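PDB 2HJ0: putative citrate lyase, alfa subunit from Streptococcus mutans, which is probably an alpha subunit of the citrate lyase (CitF) family, built around two large, mostly parallel beta sheets. Local coordinates for residues Q202-T207 with Y227-D232; V79-L84 with N104-L109; L190-I195 with I349-Y354. All coordinates share one frame; numbering follows the deposited sequence.

Contact 1. Residues Q202-T207 with Y227-D232; sequences QVVIVT and YIVVVD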
# COMPACT_ATOMS: atom_id res chain seq x y z
N GLN A 202 -12.93 3.16 -9.93
CA GLN A 202 -12.94 1.84 -10.50
C GLN A 202 -11.62 1.61 -11.23
O GLN A 202 -11.13 2.47 -11.97
CB GLN A 202 -14.13 1.68 -11.44
CG GLN A 202 -15.35 1.19 -10.73
CD GLN A 202 -16.40 0.73 -11.67
OE1 GLN A 202 -16.94 1.52 -12.43
NE2 GLN A 202 -16.69 -0.56 -11.64
N VAL A 203 -11.05 0.43 -11.00
CA VAL A 203 -9.79 0.04 -11.61
C VAL A 203 -9.95 -1.21 -12.47
O VAL A 203 -10.48 -2.23 -12.01
CB VAL A 203 -8.70 -0.22 -10.51
CG1 VAL A 203 -7.47 -0.90 -11.11
CG2 VAL A 203 -8.31 1.10 -9.85
N VAL A 204 -9.50 -1.12 -13.71
CA VAL A 204 -9.56 -2.24 -14.65
C VAL A 204 -8.12 -2.56 -15.06
O VAL A 204 -7.50 -1.75 -15.75
CB VAL A 204 -10.33 -1.85 -15.93
CG1 VAL A 204 -10.15 -2.93 -16.99
CG2 VAL A 204 -11.78 -1.67 -15.63
N ILE A 205 -7.57 -3.69 -14.62
CA ILE A 205 -6.21 -3.99 -15.04
C ILE A 205 -6.30 -4.92 -16.27
O ILE A 205 -7.10 -5.86 -16.28
CB ILE A 205 -5.32 -4.67 -13.91
CG1 ILE A 205 -5.66 -6.14 -13.76
CG2 ILE A 205 -5.47 -3.96 -12.57
CD1 ILE A 205 -4.70 -6.98 -14.51
N VAL A 206 -5.51 -4.61 -17.29
CA VAL A 206 -5.48 -5.38 -18.54
C VAL A 206 -4.16 -6.15 -18.57
O VAL A 206 -3.08 -5.56 -18.71
CB VAL A 206 -5.53 -4.45 -19.78
CG1 VAL A 206 -5.73 -5.26 -21.06
CG2 VAL A 206 -6.62 -3.43 -19.59
N THR A 207 -4.25 -7.46 -18.42
CA THR A 207 -3.03 -8.25 -18.40
C THR A 207 -2.79 -9.00 -19.68
O THR A 207 -3.69 -9.26 -20.48
CB THR A 207 -3.00 -9.27 -17.25
OG1 THR A 207 -1.68 -9.80 -17.11
CG2 THR A 207 -3.98 -10.38 -17.51
N TYR A 227 -11.93 -5.07 -12.09
CA TYR A 227 -12.06 -6.02 -13.18
C TYR A 227 -10.71 -6.35 -13.82
O TYR A 227 -9.79 -5.53 -13.83
CB TYR A 227 -13.00 -5.46 -14.24
CG TYR A 227 -14.42 -5.27 -13.76
CD1 TYR A 227 -15.22 -6.36 -13.44
CD2 TYR A 227 -14.98 -4.00 -13.66
CE1 TYR A 227 -16.55 -6.20 -13.02
CE2 TYR A 227 -16.32 -3.82 -13.23
CZ TYR A 227 -17.09 -4.93 -12.92
OH TYR A 227 -18.40 -4.80 -12.53
N ILE A 228 -10.62 -7.57 -14.34
CA ILE A 228 -9.41 -8.01 -15.00
C ILE A 228 -9.78 -8.51 -16.38
O ILE A 228 -10.72 -9.28 -16.54
CB ILE A 228 -8.71 -9.15 -14.26
CG1 ILE A 228 -8.32 -8.70 -12.85
CG2 ILE A 228 -7.49 -9.57 -15.02
CD1 ILE A 228 -9.44 -8.73 -11.85
N VAL A 229 -9.05 -8.05 -17.38
CA VAL A 229 -9.30 -8.47 -18.74
C VAL A 229 -8.01 -8.97 -19.34
O VAL A 229 -6.96 -8.33 -19.22
CB VAL A 229 -9.86 -7.32 -19.60
CG1 VAL A 229 -8.97 -6.11 -19.45
CG2 VAL A 229 -9.93 -7.74 -21.05
N VAL A 230 -8.07 -10.13 -19.98
CA VAL A 230 -6.91 -10.72 -20.60
C VAL A 230 -6.90 -10.45 -22.10
O VAL A 230 -7.92 -10.59 -22.74
CB VAL A 230 -6.90 -12.23 -20.38
CG1 VAL A 230 -5.78 -12.85 -21.18
CG2 VAL A 230 -6.72 -12.54 -18.89
N VAL A 231 -5.75 -10.07 -22.64
CA VAL A 231 -5.64 -9.82 -24.08
C VAL A 231 -4.39 -10.52 -24.64
O VAL A 231 -3.53 -10.96 -23.88
CB VAL A 231 -5.55 -8.32 -24.40
CG1 VAL A 231 -6.87 -7.65 -24.08
CG2 VAL A 231 -4.41 -7.68 -23.59
N ASP A 232 -4.29 -10.60 -25.96
CA ASP A 232 -3.15 -11.25 -26.59
C ASP A 232 -1.82 -10.55 -26.28
O ASP A 232 -0.81 -11.22 -26.07
CB ASP A 232 -3.35 -11.35 -28.11
CG ASP A 232 -2.26 -12.19 -28.79
OD1 ASP A 232 -2.11 -13.39 -28.44
OD2 ASP A 232 -1.56 -11.64 -29.68
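Val206 and Val229 stand side by side on one face of the sheet and point the same way, with Val206 CG2 3.6 Å from Val229 CG1. That methyl of Val229 lies between its own backbone N and carbonyl carbon (chi1 51°), where it also meets CG1 of Val206. Val204 reaches it at a slant, Val204 CG1 lying 4.2 Å from Val229 CG1, while the other methyl of Val204, CG2, lies at the edge of the Tyr227 ring, close to the ring plane. Farther along, Val206 CG1 meets CG2 of Val231 at 3.7 Å. Helix 52-58 packs over this face, where Ile52 touches Val206, Val229 and Val231.

The opposite face carries Ile205, Ile228, Thr207 and Val230. Ile205 and Ile228 run alongside each other, touching CG1 to CG1 at 3.8 Å, and CD1 of Ile205 reaches CG2 of Ile228. Thr207 turns its methyl CG2 to Val230 CG2; its hydroxyl OG1, anti to the backbone N (chi1 -168°), is engaged instead by the carbonyl oxygens of Ala169 and Thr209.

This same-face pairing follows from in-register parallel strands, neighbours in the large sheet of a Rossmann-like alpha/beta fold, where 202-207 is bordered on its other side by strand 164-169. Bonds pass in both directions: Ile205 N gives to Tyr227 O, and Thr207 N to Val229 O at 3.0 Å, while Tyr227 N, Val229 N and Val231 N give to Val203, Ile205 and Thr207. The last, 3.1 Å from Val231 N to Thr207 O, carries the pairing one residue past strand 227-230.

Contact 2. Residues V79-L84 with N104-L109; sequences VMNMVL and NVHEPL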
# COMPACT_ATOMS: atom_id res chain seq x y z
N VAL A 79 -2.23 -0.66 -24.34
CA VAL A 79 -3.42 -0.41 -23.53
C VAL A 79 -4.13 0.90 -23.84
O VAL A 79 -5.34 0.89 -24.02
CB VAL A 79 -3.06 -0.44 -22.03
CG1 VAL A 79 -4.30 -0.22 -21.18
CG2 VAL A 79 -2.41 -1.76 -21.69
N MSE A 80 -3.41 2.01 -23.89
CA MSE A 80 -4.01 3.31 -24.19
C MSE A 80 -4.85 3.28 -25.47
O MSE A 80 -6.06 3.48 -25.42
CB MSE A 80 -2.93 4.39 -24.33
CG MSE A 80 -2.85 5.42 -23.18
SE MSE A 80 -3.74 7.17 -23.47
CE MSE A 80 -2.25 8.20 -24.23
N ASN A 81 -4.20 3.03 -26.60
CA ASN A 81 -4.87 3.00 -27.90
C ASN A 81 -5.98 1.98 -27.92
O ASN A 81 -6.99 2.14 -28.62
CB ASN A 81 -3.90 2.67 -29.04
CG ASN A 81 -2.76 3.66 -29.14
OD1 ASN A 81 -2.91 4.84 -28.84
ND2 ASN A 81 -1.61 3.18 -29.58
N MSE A 82 -5.79 0.92 -27.16
CA MSE A 82 -6.77 -0.15 -27.09
C MSE A 82 -8.08 0.34 -26.45
O MSE A 82 -9.13 0.32 -27.10
CB MSE A 82 -6.18 -1.29 -26.26
CG MSE A 82 -6.75 -2.65 -26.54
SE MSE A 82 -5.78 -3.94 -25.49
CE MSE A 82 -4.12 -3.94 -26.45
N VAL A 83 -8.01 0.77 -25.19
CA VAL A 83 -9.20 1.24 -24.49
C VAL A 83 -9.89 2.37 -25.22
O VAL A 83 -11.07 2.27 -25.58
CB VAL A 83 -8.84 1.70 -23.06
CG1 VAL A 83 -10.07 2.24 -22.35
CG2 VAL A 83 -8.25 0.55 -22.28
N LEU A 84 -9.16 3.46 -25.44
CA LEU A 84 -9.69 4.64 -26.12
C LEU A 84 -10.43 4.28 -27.40
O LEU A 84 -11.57 4.72 -27.62
CB LEU A 84 -8.54 5.60 -26.44
CG LEU A 84 -8.51 6.87 -25.59
CD1 LEU A 84 -8.77 6.56 -24.15
CD2 LEU A 84 -7.16 7.54 -25.77
N ASN A 104 4.80 8.57 -28.43
CA ASN A 104 4.51 8.72 -29.86
C ASN A 104 3.59 7.63 -30.40
O ASN A 104 2.81 7.86 -31.33
CB ASN A 104 5.78 8.73 -30.71
CG ASN A 104 6.64 9.97 -30.48
OD1 ASN A 104 6.19 11.11 -30.57
ND2 ASN A 104 7.91 9.73 -30.19
N VAL A 105 3.67 6.44 -29.84
CA VAL A 105 2.84 5.34 -30.31
C VAL A 105 1.39 5.67 -30.03
O VAL A 105 0.48 5.00 -30.54
CB VAL A 105 3.23 4.02 -29.61
CG1 VAL A 105 2.88 4.11 -28.12
CG2 VAL A 105 2.52 2.86 -30.27
N HIS A 106 1.17 6.69 -29.21
CA HIS A 106 -0.17 7.11 -28.86
C HIS A 106 -0.77 8.05 -29.91
O HIS A 106 -1.70 8.80 -29.63
CB HIS A 106 -0.16 7.81 -27.49
CG HIS A 106 0.11 6.88 -26.35
ND1 HIS A 106 0.90 7.23 -25.27
CD2 HIS A 106 -0.31 5.61 -26.11
CE1 HIS A 106 0.95 6.22 -24.42
NE2 HIS A 106 0.23 5.22 -24.91
N GLU A 107 -0.25 7.99 -31.13
CA GLU A 107 -0.73 8.85 -32.22
C GLU A 107 -2.25 8.78 -32.43
O GLU A 107 -2.89 9.80 -32.69
CB GLU A 107 -0.03 8.49 -33.52
CG GLU A 107 -0.19 9.52 -34.63
CD GLU A 107 0.21 8.96 -35.99
OE1 GLU A 107 -0.52 8.07 -36.49
OE2 GLU A 107 1.25 9.40 -36.55
N PRO A 108 -2.84 7.58 -32.35
CA PRO A 108 -4.28 7.43 -32.54
C PRO A 108 -5.11 8.45 -31.75
O PRO A 108 -6.24 8.76 -32.11
CB PRO A 108 -4.53 6.01 -32.08
CG PRO A 108 -3.30 5.31 -32.54
CD PRO A 108 -2.22 6.26 -32.10
N LEU A 109 -4.52 8.95 -30.67
CA LEU A 109 -5.18 9.93 -29.82
C LEU A 109 -5.63 11.14 -30.63
O LEU A 109 -6.72 11.66 -30.43
CB LEU A 109 -4.23 10.41 -28.73
CG LEU A 109 -4.77 10.68 -27.33
CD1 LEU A 109 -3.81 11.65 -26.64
CD2 LEU A 109 -6.17 11.27 -27.36
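Asn81 donates the polar link of this contact, from ND2 to the backbone oxygen of Val105 at 2.9 Å. The N-H points at its acceptor fairly directly (160°), and the oxygen lies near the plane of the Asn81 amide, although the nitrogen sits above the plane of the Val105 carbonyl group. The other amide atom, OD1, lies at the edge of the His106 ring in its plane and 3.6 Å from Pro108 CD, so OD1 is bordered by His106 and Pro108, two residues of the turn.

The aromatic contact is made by selenomethionine Met80. Its chain bends at chi2 and chi3 and brings the terminal methyl CE over the middle of the His106 ring, 3.5 Å from the centroid, in a CH-pi contact. CB of Met80 approaches the ring at NE2, while CG1 of Val105 lies toward the rim on the opposite face. Both ring nitrogens are engaged nearby, ND1 by Ala103 N and NE2 by Asp77 OD2.

Among the apolar pairs, Leu84 CD2 meets Leu109 CD2 at 4.2 Å, and Met80 CE comes within 4.5 Å of Leu109 CD1.

Helix 79-89 thus rests against the type I turn His106-Leu109 that leads into helix 109-114. Met80 and Leu84 also pack on Phe69 of strand 66-69 and Ile97 of strand 95-99, while Leu109 touches Val130 of helix 127-135.

Contact 3. Residues L190-I195 with I349-Y354; sequences LGYAMI and IDANMY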
# COMPACT_ATOMS: atom_id res chain seq x y z
N LEU A 190 5.98 -0.25 -11.25
CA LEU A 190 4.65 0.22 -11.63
C LEU A 190 4.27 1.42 -10.77
O LEU A 190 3.09 1.63 -10.47
CB LEU A 190 3.62 -0.88 -11.42
CG LEU A 190 3.64 -1.97 -12.48
CD1 LEU A 190 2.59 -3.02 -12.13
CD2 LEU A 190 3.36 -1.37 -13.86
N GLY A 191 5.27 2.21 -10.40
CA GLY A 191 5.07 3.38 -9.56
C GLY A 191 4.03 4.40 -10.00
O GLY A 191 3.36 4.99 -9.16
N TYR A 192 3.90 4.64 -11.30
CA TYR A 192 2.91 5.61 -11.72
C TYR A 192 1.52 4.98 -11.65
O TYR A 192 0.57 5.63 -11.24
CB TYR A 192 3.22 6.15 -13.13
CG TYR A 192 4.58 6.82 -13.24
CD1 TYR A 192 4.96 7.83 -12.35
CD2 TYR A 192 5.51 6.38 -14.19
CE1 TYR A 192 6.25 8.39 -12.40
CE2 TYR A 192 6.80 6.93 -14.25
CZ TYR A 192 7.17 7.93 -13.35
OH TYR A 192 8.45 8.44 -13.37
N ALA A 193 1.40 3.71 -12.02
CA ALA A 193 0.09 3.05 -11.98
C ALA A 193 -0.40 2.78 -10.56
O ALA A 193 -1.61 2.79 -10.30
CB ALA A 193 0.12 1.76 -12.76
N MSE A 194 0.53 2.53 -9.64
CA MSE A 194 0.15 2.23 -8.26
C MSE A 194 -0.67 3.31 -7.59
O MSE A 194 -1.51 3.01 -6.74
CB MSE A 194 1.40 1.95 -7.41
CG MSE A 194 1.96 0.55 -7.60
SE MSE A 194 3.78 0.35 -6.98
CE MSE A 194 3.47 -0.50 -5.27
N ILE A 195 -0.44 4.56 -7.96
CA ILE A 195 -1.20 5.63 -7.36
C ILE A 195 -2.61 5.66 -7.95
O ILE A 195 -3.57 5.92 -7.25
CB ILE A 195 -0.51 6.97 -7.55
CG1 ILE A 195 -1.38 8.08 -7.00
CG2 ILE A 195 -0.22 7.19 -9.01
CD1 ILE A 195 -0.70 9.41 -7.06
N ILE A 349 8.56 1.79 -5.67
CA ILE A 349 7.83 2.84 -4.96
C ILE A 349 6.85 3.55 -5.88
O ILE A 349 7.13 3.75 -7.07
CB ILE A 349 8.79 3.90 -4.38
CG1 ILE A 349 9.52 4.60 -5.53
CG2 ILE A 349 9.77 3.25 -3.40
CD1 ILE A 349 10.32 5.83 -5.13
N ASP A 350 5.70 3.93 -5.33
CA ASP A 350 4.67 4.65 -6.08
C ASP A 350 5.12 6.09 -6.28
O ASP A 350 5.91 6.62 -5.50
CB ASP A 350 3.34 4.63 -5.33
CG ASP A 350 3.40 5.40 -4.01
OD1 ASP A 350 3.36 6.64 -4.02
OD2 ASP A 350 3.49 4.76 -2.94
N ALA A 351 4.62 6.72 -7.33
CA ALA A 351 4.97 8.10 -7.64
C ALA A 351 4.72 9.08 -6.49
O ALA A 351 5.40 10.11 -6.40
CB ALA A 351 4.22 8.58 -8.88
N ASN A 352 3.75 8.79 -5.62
CA ASN A 352 3.48 9.69 -4.52
C ASN A 352 4.63 9.67 -3.53
O ASN A 352 5.15 10.72 -3.15
CB ASN A 352 2.19 9.34 -3.80
CG ASN A 352 1.77 10.41 -2.79
OD1 ASN A 352 1.45 11.55 -3.16
ND2 ASN A 352 1.80 10.05 -1.51
N MSE A 353 5.02 8.48 -3.11
CA MSE A 353 6.13 8.38 -2.17
C MSE A 353 7.37 8.96 -2.82
O MSE A 353 8.30 9.44 -2.14
CB MSE A 353 6.39 6.92 -1.82
CG MSE A 353 7.43 6.78 -0.72
SE MSE A 353 7.65 4.93 -0.27
CE MSE A 353 9.53 4.91 0.08
N TYR A 354 7.38 8.92 -4.15
CA TYR A 354 8.48 9.42 -4.96
C TYR A 354 8.71 10.92 -4.93
O TYR A 354 9.70 11.37 -4.37
CB TYR A 354 8.33 8.95 -6.42
CG TYR A 354 9.38 9.52 -7.36
CD1 TYR A 354 10.73 9.49 -7.01
CD2 TYR A 354 9.03 10.13 -8.56
CE1 TYR A 354 11.70 10.06 -7.83
CE2 TYR A 354 10.00 10.70 -9.39
CZ TYR A 354 11.34 10.67 -9.02
OH TYR A 354 12.32 11.25 -9.79
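Gly191 and Ala351 are joined by the one hydrogen bond of this contact, from Ala351 N to Gly191 O at 2.8 Å. The N-H is nearly straight toward its acceptor (159°) but comes from well above the carbonyl plane. Asp350 CA also makes a CA-H...O contact with Gly191 O, at 3.4 Å, so two consecutive residues converge on this oxygen. The backbones are close here: Gly191 CA lies 3.3 Å from Ile349 O, with the two CA atoms of Gly191 and Asp350 3.7 Å apart.

The apolar contacts flank this link. Ala351 CB meets the Tyr192 ring obliquely, 3.6 Å from CD1. Met194 CB touches Asp350 CB at 3.9 Å, and the tip of Ile195, CD1, reaches Asn352 CB.

Within 349-354, the carboxylate of Asp350 reaches forward to the first turn of the helix. CG lies between the backbone N and the carbonyl carbon (chi1 65°), and OD1 accepts from Met353 N at 2.6 Å. A weak, long ion pair connects OD2 with Lys198.

Asp350 is the N-cap of helix 351-355, its carboxylate making the capping bond, while the start of helix 191-199 abuts the same helix end. Tyr192 faces what may be a pocket: its side chain lies about 3 Å from a bound citric acid, probably from the crystallisation liquor, its ring stacks with His71, and its OH is hydrogen-bonded to Gln329.

In the fold
Contacts 1 and 2 adjoin one another, their centres 16 Å apart: Val231 CG1 lies 4.1 Å from Met82 SE, and Val206 CG2 is 4.3 Å from Val79 CG1. Helix 79-89 thereby packs against the sheet face that carries Val206; contact 1 lies between two strands of the large sheet, contact 2 between this helix and the loop after strand 95-99. Contact 3 touches neither, its nearest atoms being about 7 Å from contact 1 and about 10 Å from contact 2. Helix 191-199 of contact 3 leads into strand 202-207, and helix 351-355 follows strand 346-348, outermost in the second sheet within this chain. The bound citric acid lies at contact 3, beside Tyr192.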